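Local structure of UDP-N-acetylglucosamine 2-epimerase (Listeria monocytogenes, 3OT5) at residues R332-K342 / M368-G376. The protein probably catalyses the reversible epimerisation at C2 that interconverts UDP-N-acetylglucosamine and UDP-N-acetylmannosamine. Sequence-based numbering, arbitrary orientation.
Sequences RPEGIEAGTLK and MAQAANPYG
Y375 brings its phenol to the first turn of helix 333-338, an example of how a chain leaving one helix can be held to another by several side chains, here an aromatic ring, a proline and a methionine. Its OH accepts from G335 N at 3.0 Å, with an N-H...O angle of 163°. The same OH donates to E334 OE1 at 2.9 Å; the oxygen's exact place is less certain, because it is modelled too near R332. E334 turns about CB-CG (chi2 77°), which brings OE1 within hydrogen-bonding distance of the phenol, the carboxylate plane 69° from the ring. The ring lies close to G335, with Y375 CE2 3.7 Å from G335 CA. Next to it, P374 CG packs 3.7 Å from E334 CB, while P374 CD meets A338 CB. T340 CG2 fits 3.5 Å from A371 O. A water joins the two segments, accepting from T340 OG1 and donating to N373 OD1, the oxygen that also receives Y375 N in an Asx turn. M368, buried, bends at its last torsion and sets CE 3.4 Å from T340 O.

The more open side lies at A372, whose O borders A338 CB, and at K342, whose CE passes M368 SD at 3.9 Å.

The contact thus joins the end of helix 362-370 and the chain after it to helix 333-338 and edge strand 341-343 of the second Rossmann-like sheet. The E314 carboxylate, on helix 310-315, forms a salt bridge with R332 NE, its backbone O accepts from N373 ND2, and helix 200-208 packs on N373 and Y375.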
loop_
_atom_site.group_PDB
_atom_site.type_symbol
_atom_site.label_atom_id
_atom_site.label_comp_id
_atom_site.label_asym_id
_atom_site.label_seq_id
_atom_site.Cartn_x
_atom_site.Cartn_y
_atom_site.Cartn_z
ATOM N N ARG A 332 11.173 0.554 5.436
ATOM C CA ARG A 332 11.119 1.746 4.569
ATOM C C ARG A 332 12.273 2.725 4.799
ATOM O O ARG A 332 12.044 3.857 5.238
ATOM C CB ARG A 332 9.798 2.539 4.757
ATOM C CG ARG A 332 8.571 2.091 3.946
ATOM C CD ARG A 332 7.935 0.811 4.395
ATOM N NE ARG A 332 6.819 0.448 3.518
ATOM C CZ ARG A 332 6.084 -0.650 3.663
ATOM N NH1 ARG A 332 6.329 -1.496 4.664
ATOM N NH2 ARG A 332 5.092 -0.901 2.814
ATOM N N PRO A 333 13.517 2.320 4.504
ATOM C CA PRO A 333 14.575 3.307 4.729
ATOM C C PRO A 333 14.541 4.471 3.722
ATOM O O PRO A 333 14.987 5.577 4.055
ATOM C CB PRO A 333 15.857 2.490 4.577
ATOM C CG PRO A 333 15.468 1.328 3.716
ATOM C CD PRO A 333 14.058 1.015 4.087
ATOM N N GLU A 334 14.007 4.234 2.520
ATOM C CA GLU A 334 13.935 5.283 1.488
ATOM C C GLU A 334 13.218 6.528 2.021
ATOM O O GLU A 334 13.734 7.660 1.930
ATOM C CB GLU A 334 13.218 4.810 0.212
ATOM C CG GLU A 334 13.834 3.609 -0.546
ATOM C CD GLU A 334 13.559 2.246 0.088
ATOM O OE1 GLU A 334 12.855 2.164 1.116
ATOM O OE2 GLU A 334 14.047 1.245 -0.459
ATOM N N GLY A 335 12.032 6.312 2.581
ATOM C CA GLY A 335 11.241 7.401 3.142
ATOM C C GLY A 335 12.026 8.231 4.135
ATOM O O GLY A 335 11.907 9.463 4.170
ATOM N N ILE A 336 12.825 7.558 4.954
ATOM C CA ILE A 336 13.638 8.244 5.958
ATOM C C ILE A 336 14.724 9.077 5.296
ATOM O O ILE A 336 14.914 10.242 5.637
ATOM C CB ILE A 336 14.267 7.251 6.952
ATOM C CG1 ILE A 336 13.161 6.556 7.758
ATOM C CG2 ILE A 336 15.224 7.981 7.912
ATOM C CD1 ILE A 336 13.676 5.553 8.759
ATOM N N GLU A 337 15.420 8.474 4.337
ATOM C CA GLU A 337 16.487 9.144 3.609
ATOM C C GLU A 337 15.944 10.308 2.770
ATOM O O GLU A 337 16.613 11.332 2.615
ATOM C CB GLU A 337 17.240 8.129 2.739
ATOM C CG GLU A 337 17.976 7.071 3.564
ATOM C CD GLU A 337 18.603 5.962 2.732
ATOM O OE1 GLU A 337 18.183 5.752 1.571
ATOM O OE2 GLU A 337 19.503 5.273 3.258
ATOM N N ALA A 338 14.723 10.160 2.258
ATOM C CA ALA A 338 14.101 11.210 1.444
ATOM C C ALA A 338 13.622 12.363 2.311
ATOM O O ALA A 338 13.660 13.514 1.889
ATOM C CB ALA A 338 12.948 10.651 0.628
ATOM N N GLY A 339 13.181 12.061 3.528
ATOM C CA GLY A 339 12.707 13.097 4.436
ATOM C C GLY A 339 11.196 13.173 4.529
ATOM O O GLY A 339 10.658 14.031 5.227
ATOM N N THR A 340 10.508 12.273 3.827
ATOM C CA THR A 340 9.052 12.224 3.856
ATOM C C THR A 340 8.559 11.564 5.140
ATOM O O THR A 340 7.397 11.737 5.524
ATOM C CB THR A 340 8.499 11.392 2.690
ATOM O OG1 THR A 340 9.000 10.055 2.789
ATOM C CG2 THR A 340 8.900 11.998 1.353
ATOM N N LEU A 341 9.449 10.800 5.774
ATOM C CA LEU A 341 9.169 10.043 6.993
ATOM C C LEU A 341 10.199 10.272 8.089
ATOM O O LEU A 341 11.369 10.516 7.806
ATOM C CB LEU A 341 9.275 8.544 6.693
ATOM C CG LEU A 341 8.442 7.849 5.616
ATOM C CD1 LEU A 341 8.810 6.399 5.613
ATOM C CD2 LEU A 341 6.964 8.002 5.858
ATOM N N LYS A 342 9.772 10.139 9.339
ATOM C CA LYS A 342 10.686 10.234 10.472
ATOM C C LYS A 342 10.480 9.049 11.405
ATOM O O LYS A 342 9.380 8.828 11.906
ATOM C CB LYS A 342 10.560 11.554 11.226
ATOM C CG LYS A 342 11.141 12.739 10.457
ATOM C CD LYS A 342 11.353 13.969 11.354
ATOM C CE LYS A 342 12.006 15.105 10.565
ATOM N NZ LYS A 342 12.388 16.283 11.408
ATOM N N MET A 368 9.190 18.389 4.882
ATOM C CA MET A 368 8.715 17.020 4.709
ATOM C C MET A 368 7.578 16.982 3.695
ATOM O O MET A 368 7.507 16.076 2.861
ATOM C CB MET A 368 8.234 16.440 6.027
ATOM C CG MET A 368 9.311 16.334 7.089
ATOM S SD MET A 368 8.666 15.532 8.569
ATOM C CE MET A 368 8.229 13.923 7.925
ATOM N N ALA A 369 6.701 17.981 3.769
ATOM C CA ALA A 369 5.546 18.082 2.886
ATOM C C ALA A 369 5.929 18.150 1.412
ATOM O O ALA A 369 5.195 17.645 0.554
ATOM C CB ALA A 369 4.700 19.285 3.269
ATOM N N GLN A 370 7.071 18.763 1.107
ATOM C CA GLN A 370 7.505 18.863 -0.284
ATOM C C GLN A 370 8.591 17.855 -0.679
ATOM O O GLN A 370 8.923 17.758 -1.856
ATOM C CB GLN A 370 7.920 20.298 -0.647
ATOM C CG GLN A 370 6.753 21.278 -0.608
ATOM C CD GLN A 370 7.092 22.642 -1.187
ATOM O OE1 GLN A 370 8.070 22.798 -1.931
ATOM N NE2 GLN A 370 6.265 23.634 -0.876
ATOM N N ALA A 371 9.129 17.108 0.286
ATOM C CA ALA A 371 10.148 16.094 -0.012
ATOM C C ALA A 371 9.576 15.076 -0.999
ATOM O O ALA A 371 8.423 14.656 -0.862
ATOM C CB ALA A 371 10.599 15.397 1.255
ATOM N N ALA A 372 10.384 14.692 -1.989
ATOM C CA ALA A 372 9.969 13.744 -3.022
ATOM C C ALA A 372 9.666 12.349 -2.473
ATOM O O ALA A 372 10.509 11.723 -1.835
ATOM C CB ALA A 372 11.036 13.650 -4.133
ATOM N N ASN A 373 8.466 11.858 -2.744
ATOM C CA ASN A 373 8.084 10.529 -2.268
ATOM C C ASN A 373 8.894 9.493 -3.021
ATOM O O ASN A 373 8.721 9.325 -4.227
ATOM C CB ASN A 373 6.590 10.284 -2.461
ATOM C CG ASN A 373 6.111 8.993 -1.788
ATOM O OD1 ASN A 373 6.878 8.289 -1.112
ATOM N ND2 ASN A 373 4.835 8.689 -1.966
ATOM N N PRO A 374 9.785 8.783 -2.315
ATOM C CA PRO A 374 10.612 7.796 -2.999
ATOM C C PRO A 374 9.865 6.544 -3.412
ATOM O O PRO A 374 10.410 5.736 -4.150
ATOM C CB PRO A 374 11.654 7.436 -1.940
ATOM C CG PRO A 374 10.968 7.635 -0.666
ATOM C CD PRO A 374 10.038 8.789 -0.864
ATOM N N TYR A 375 8.630 6.385 -2.951
ATOM C CA TYR A 375 7.854 5.178 -3.265
ATOM C C TYR A 375 6.941 5.318 -4.481
ATOM O O TYR A 375 6.268 4.351 -4.865
ATOM C CB TYR A 375 7.070 4.736 -2.037
ATOM C CG TYR A 375 7.997 4.463 -0.878
ATOM C CD1 TYR A 375 8.761 3.305 -0.845
ATOM C CD2 TYR A 375 8.128 5.365 0.162
ATOM C CE1 TYR A 375 9.629 3.054 0.189
ATOM C CE2 TYR A 375 8.995 5.117 1.221
ATOM C CZ TYR A 375 9.741 3.957 1.223
ATOM O OH TYR A 375 10.615 3.690 2.245
ATOM N N GLY A 376 6.935 6.503 -5.094
ATOM C CA GLY A 376 6.122 6.734 -6.284
ATOM C C GLY A 376 5.533 8.125 -6.417
ATOM O O GLY A 376 5.343 8.824 -5.424
HETATM O O HOH W 1 7.486 8.116 1.624
#